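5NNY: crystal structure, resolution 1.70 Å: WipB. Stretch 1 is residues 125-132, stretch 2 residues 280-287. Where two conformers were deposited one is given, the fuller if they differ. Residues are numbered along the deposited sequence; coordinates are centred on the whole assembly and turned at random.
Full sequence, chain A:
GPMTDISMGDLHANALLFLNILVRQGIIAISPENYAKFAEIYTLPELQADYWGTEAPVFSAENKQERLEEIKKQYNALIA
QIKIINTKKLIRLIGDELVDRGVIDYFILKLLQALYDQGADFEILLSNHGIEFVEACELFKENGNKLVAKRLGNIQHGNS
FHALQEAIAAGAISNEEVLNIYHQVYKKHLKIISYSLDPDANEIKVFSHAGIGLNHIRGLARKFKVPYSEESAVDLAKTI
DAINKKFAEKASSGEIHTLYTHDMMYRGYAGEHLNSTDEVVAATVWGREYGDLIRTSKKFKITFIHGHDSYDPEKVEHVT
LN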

ATOM      1  N   LEU A 125      -0.953  -3.006   4.234  0.51 18.13           N
ATOM      2  CA  LEU A 125      -2.240  -2.683   4.830  0.51 16.57           C
ATOM      3  C   LEU A 125      -2.963  -1.699   3.931  0.51 18.19           C
ATOM      4  O   LEU A 125      -2.374  -0.704   3.494  0.51 21.12           O
ATOM      5  CB  LEU A 125      -2.062  -2.109   6.235  0.51 21.64           C
ATOM      6  CG  LEU A 125      -1.736  -3.210   7.244  0.51 28.94           C
ATOM      7  CD1 LEU A 125      -1.165  -2.634   8.514  0.51 33.08           C
ATOM      8  CD2 LEU A 125      -2.978  -4.043   7.533  0.51 37.02           C
ATOM      9  N   LEU A 126      -4.224  -1.996   3.636  1.00 19.92           N
ATOM     10  CA  LEU A 126      -4.997  -1.164   2.712  1.00 13.36           C
ATOM     11  C   LEU A 126      -5.088   0.277   3.210  1.00 18.93           C
ATOM     12  O   LEU A 126      -5.356   0.530   4.394  1.00 20.96           O
ATOM     13  CB  LEU A 126      -6.407  -1.750   2.537  1.00 17.48           C
ATOM     14  CG  LEU A 126      -7.282  -1.149   1.433  1.00 31.45           C
ATOM     15  CD1 LEU A 126      -6.629  -1.368   0.072  1.00 26.34           C
ATOM     16  CD2 LEU A 126      -8.702  -1.723   1.450  1.00 23.15           C
ATOM     17  N   SER A 127      -4.852   1.228   2.295  1.00 17.97           N
ATOM     18  CA  SER A 127      -4.908   2.645   2.609  1.00 16.95           C
ATOM     19  C   SER A 127      -5.683   3.360   1.516  1.00 20.45           C
ATOM     20  O   SER A 127      -5.937   2.809   0.439  1.00 16.88           O
ATOM     21  CB  SER A 127      -3.503   3.271   2.752  1.00 16.91           C
ATOM     22  OG  SER A 127      -2.759   3.268   1.529  1.00 20.90           O
ATOM     23  N   ASN A 128      -6.049   4.613   1.812  1.00 20.10           N
ATOM     24  CA  ASN A 128      -6.723   5.436   0.817  1.00 18.60           C
ATOM     25  C   ASN A 128      -5.819   5.685  -0.387  1.00 17.54           C
ATOM     26  O   ASN A 128      -6.294   5.689  -1.531  1.00 17.98           O
ATOM     27  CB  ASN A 128      -7.192   6.759   1.438  1.00 24.01           C
ATOM     28  CG  ASN A 128      -6.183   7.359   2.423  1.00 37.85           C
ATOM     29  OD1 ASN A 128      -5.905   6.784   3.481  1.00 54.35           O
ATOM     30  ND2 ASN A 128      -5.672   8.546   2.099  1.00 39.53           N
ATOM     31  N   HIS A 129      -4.510   5.858  -0.156  1.00 18.89           N
ATOM     32  CA  HIS A 129      -3.587   6.068  -1.273  1.00 23.15           C
ATOM     33  C   HIS A 129      -3.476   4.805  -2.125  1.00 18.18           C
ATOM     34  O   HIS A 129      -3.611   4.847  -3.353  1.00 19.39           O
ATOM     35  CB  HIS A 129      -2.205   6.493  -0.755  1.00 23.01           C
ATOM     36  CG  HIS A 129      -2.146   7.889  -0.221  1.00 23.30           C
ATOM     37  ND1 HIS A 129      -1.909   8.989  -1.019  1.00 32.96           N
ATOM     38  CD2 HIS A 129      -2.260   8.364   1.044  1.00 30.37           C
ATOM     39  CE1 HIS A 129      -1.899  10.080  -0.274  1.00 32.62           C
ATOM     40  NE2 HIS A 129      -2.108   9.727   0.980  1.00 25.45           N
ATOM     41  N   GLY A 130      -3.248   3.687  -1.485  1.00 19.62           N
ATOM     42  CA  GLY A 130      -3.136   2.439  -2.184  1.00 20.17           C
ATOM     43  C   GLY A 130      -4.388   2.003  -2.927  1.00 27.12           C
ATOM     44  O   GLY A 130      -4.352   1.461  -3.980  1.00 19.21           O
ATOM     45  N   ILE A 131      -5.531   2.370  -2.383  1.00 21.61           N
ATOM     46  CA  ILE A 131      -6.781   2.047  -2.996  1.00 21.17           C
ATOM     47  C   ILE A 131      -6.967   2.769  -4.372  1.00 16.83           C
ATOM     48  O   ILE A 131      -7.647   2.307  -5.194  1.00 16.15           O
ATOM     49  CB  ILE A 131      -7.921   2.283  -1.993  1.00 24.22           C
ATOM     50  CG1 ILE A 131      -8.834   1.108  -1.920  1.00 25.41           C
ATOM     51  CG2 ILE A 131      -8.678   3.517  -2.315  1.00 31.91           C
ATOM     52  CD1 ILE A 131      -9.658   1.117  -0.678  1.00 25.99           C
ATOM     53  N   GLU A 132      -6.364   3.929  -4.563  1.00 14.50           N
ATOM     54  CA  GLU A 132      -6.429   4.579  -5.828  1.00 16.22           C
ATOM     55  C   GLU A 132      -5.650   3.745  -6.876  1.00 20.24           C
ATOM     56  O   GLU A 132      -6.074   3.618  -7.984  1.00 18.09           O
ATOM     57  CB  GLU A 132      -5.880   5.975  -5.732  1.00 22.26           C
ATOM     58  CG  GLU A 132      -5.734   6.637  -7.057  1.00 22.11           C
ATOM     59  CD  GLU A 132      -5.435   8.138  -6.981  1.00 24.52           C
ATOM     60  OE1 GLU A 132      -5.420   8.717  -5.925  1.00 26.61           O
ATOM     61  OE2 GLU A 132      -5.191   8.709  -8.024  1.00 28.97           O
ATOM     62  N   VAL A 280     -18.152   0.438   5.805  1.00 20.33           N
ATOM     63  CA  VAL A 280     -17.189   0.027   6.834  1.00 20.50           C
ATOM     64  C   VAL A 280     -15.772  -0.071   6.261  1.00 17.88           C
ATOM     65  O   VAL A 280     -14.787   0.198   6.957  1.00 18.29           O
ATOM     66  CB  VAL A 280     -17.631  -1.289   7.500  1.00 23.46           C
ATOM     67  CG1 VAL A 280     -17.520  -2.477   6.543  1.00 24.71           C
ATOM     68  CG2 VAL A 280     -16.813  -1.528   8.772  1.00 18.56           C
ATOM     69  N   VAL A 281     -15.636  -0.406   4.973  1.00 20.31           N
ATOM     70  CA  VAL A 281     -14.295  -0.400   4.385  1.00 16.39           C
ATOM     71  C   VAL A 281     -13.773   1.032   4.300  1.00 22.71           C
ATOM     72  O   VAL A 281     -12.637   1.319   4.681  1.00 19.73           O
ATOM     73  CB  VAL A 281     -14.289  -1.100   3.008  1.00 16.35           C
ATOM     74  CG1 VAL A 281     -12.922  -0.959   2.335  1.00 22.25           C
ATOM     75  CG2 VAL A 281     -14.610  -2.584   3.148  1.00 21.69           C
ATOM     76  N   ALA A 282     -14.610   1.967   3.835  1.00 22.63           N
ATOM     77  CA  ALA A 282     -14.199   3.368   3.847  1.00 16.93           C
ATOM     78  C   ALA A 282     -13.873   3.827   5.269  1.00 22.20           C
ATOM     79  O   ALA A 282     -12.847   4.479   5.505  1.00 21.96           O
ATOM     80  CB  ALA A 282     -15.293   4.246   3.222  1.00 14.02           C
ATOM     81  N   ALA A 283     -14.722   3.472   6.231  1.00 20.41           N
ATOM     82  CA  ALA A 283     -14.483   3.857   7.624  1.00 20.77           C
ATOM     83  C   ALA A 283     -13.154   3.299   8.134  1.00 17.86           C
ATOM     84  O   ALA A 283     -12.416   3.976   8.852  1.00 19.82           O
ATOM     85  CB  ALA A 283     -15.646   3.373   8.486  1.00 20.46           C
ATOM     86  N   THR A 284     -12.796   2.092   7.708  1.00 23.31           N
ATOM     87  CA  THR A 284     -11.547   1.488   8.179  1.00 20.92           C
ATOM     88  C   THR A 284     -10.324   2.166   7.557  1.00 17.74           C
ATOM     89  O   THR A 284      -9.373   2.523   8.260  1.00 24.06           O
ATOM     90  CB  THR A 284     -11.558  -0.017   7.885  1.00 21.56           C
ATOM     91  OG1 THR A 284     -12.609  -0.637   8.629  1.00 19.37           O
ATOM     92  CG2 THR A 284     -10.230  -0.668   8.284  1.00 21.31           C
ATOM     93  N   VAL A 285     -10.314   2.357   6.238  1.00 22.20           N
ATOM     94  CA  VAL A 285      -9.123   2.940   5.624  1.00 18.15           C
ATOM     95  C   VAL A 285      -8.968   4.406   6.013  1.00 22.23           C
ATOM     96  O   VAL A 285      -7.848   4.923   6.051  1.00 25.14           O
ATOM     97  CB  VAL A 285      -9.115   2.759   4.086  1.00 23.81           C
ATOM     98  CG1 VAL A 285      -9.059   1.275   3.722  1.00 23.24           C
ATOM     99  CG2 VAL A 285     -10.311   3.456   3.425  1.00 27.68           C
ATOM    100  N   TRP A 286     -10.079   5.115   6.281  1.00 15.45           N
ATOM    101  CA  TRP A 286      -9.950   6.516   6.692  1.00 24.63           C
ATOM    102  C   TRP A 286      -9.879   6.689   8.208  1.00 24.22           C
ATOM    103  O   TRP A 286      -9.565   7.789   8.676  1.00 20.82           O
ATOM    104  CB  TRP A 286     -11.107   7.369   6.124  1.00 20.43           C
ATOM    105  CG  TRP A 286     -10.966   7.684   4.618  1.00 19.35           C
ATOM    106  CD1 TRP A 286     -11.607   7.066   3.586  1.00 19.68           C
ATOM    107  CD2 TRP A 286     -10.112   8.677   4.026  1.00 16.06           C
ATOM    108  NE1 TRP A 286     -11.205   7.616   2.379  1.00 25.89           N
ATOM    109  CE2 TRP A 286     -10.285   8.603   2.628  1.00 21.42           C
ATOM    110  CE3 TRP A 286      -9.220   9.624   4.546  1.00 18.53           C
ATOM    111  CZ2 TRP A 286      -9.611   9.440   1.753  1.00 21.73           C
ATOM    112  CZ3 TRP A 286      -8.536  10.430   3.679  1.00 20.00           C
ATOM    113  CH2 TRP A 286      -8.740  10.347   2.298  1.00 20.44           C
ATOM    114  N   GLY A 287     -10.131   5.639   8.981  1.00 19.53           N
ATOM    115  CA  GLY A 287     -10.050   5.764  10.435  1.00 19.24           C
ATOM    116  C   GLY A 287     -11.164   6.602  11.023  1.00 23.55           C
ATOM    117  O   GLY A 287     -10.949   7.311  12.019  1.00 22.09           O
TER
HETATM  118  O   HOH W   1      -6.220   7.363   6.544  1.00 37.87           O

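Two segments whose touching residues lie at least 154 positions apart meet here where a loop turns into a helix. Residues 280-286 form a helix, and stretch 1 passes from an extended approach through a short turn into a helix of its own. The two helix axes come no closer than 10.6 Å and their directions differ by 123°, so this is not a close helix-helix packing. The backbones draw nearest at the turn, where Ser 127 CA lies 5.2 Å from Val 285 CA. No direct hydrogen bond joins the stretches; apolar packing, one ring face and one water do the work.

Leu 125 is out of reach of the second helix, and contact begins with Leu 126, whose CA-to-CB bond points toward it. Its CG lies 3.8 Å from Val 285 CG1, and its CD2 reaches Val 281 CG1 at a looser 4.4 Å. Val 281 and Val 285 stand one helical turn apart, as the bond from Val 285 N to Val 281 O (3.0 Å) confirms, so one methyl, CD2, reaches both.

The CA-to-CB bond of Ser 127 points away from the second helix, and its hydroxyl serves its own stretch. As the N-cap, its OG accepts from Gly 130 N at 3.1 Å, satisfying an amide that the first turn of a helix would otherwise leave without a backbone acceptor. The short hydroxyl side chain of serine suits this role. What Ser 127 offers Val 285 is backbone, its C lying 4.3 Å from Val 285 CB.

Asn 128 makes the most varied contact. Its CB sits 3.9 Å from the centroid of the six-membered ring of Trp 286, over the face, in a CH-pi interaction, and its ND2 lies 3.6 Å from Trp 286 CH2. The CA-to-CB bond of Trp 286 points sideways, but its side-chain end comes nearer. Asn 128 OD1 and Val 285 O, 3.7 Å apart, are both acceptors and cannot bond to each other; a water resolves this by donating to each, at 3.1 Å to Asn 128 OD1 and 3.0 Å to Val 285 O. An amide side chain thus supplies both a surface for the ring and an acceptor for the water.

His 129 and Gly 130 stay out of contact. The CA-to-CB bond of Ile 131 points toward the partner, and its long, buried apolar side chain brings CD1 to 4.4 Å from Val 285 CG1, so the same valine methyl meets both Leu 126 and Ile 131. Glu 132 lies beyond reach.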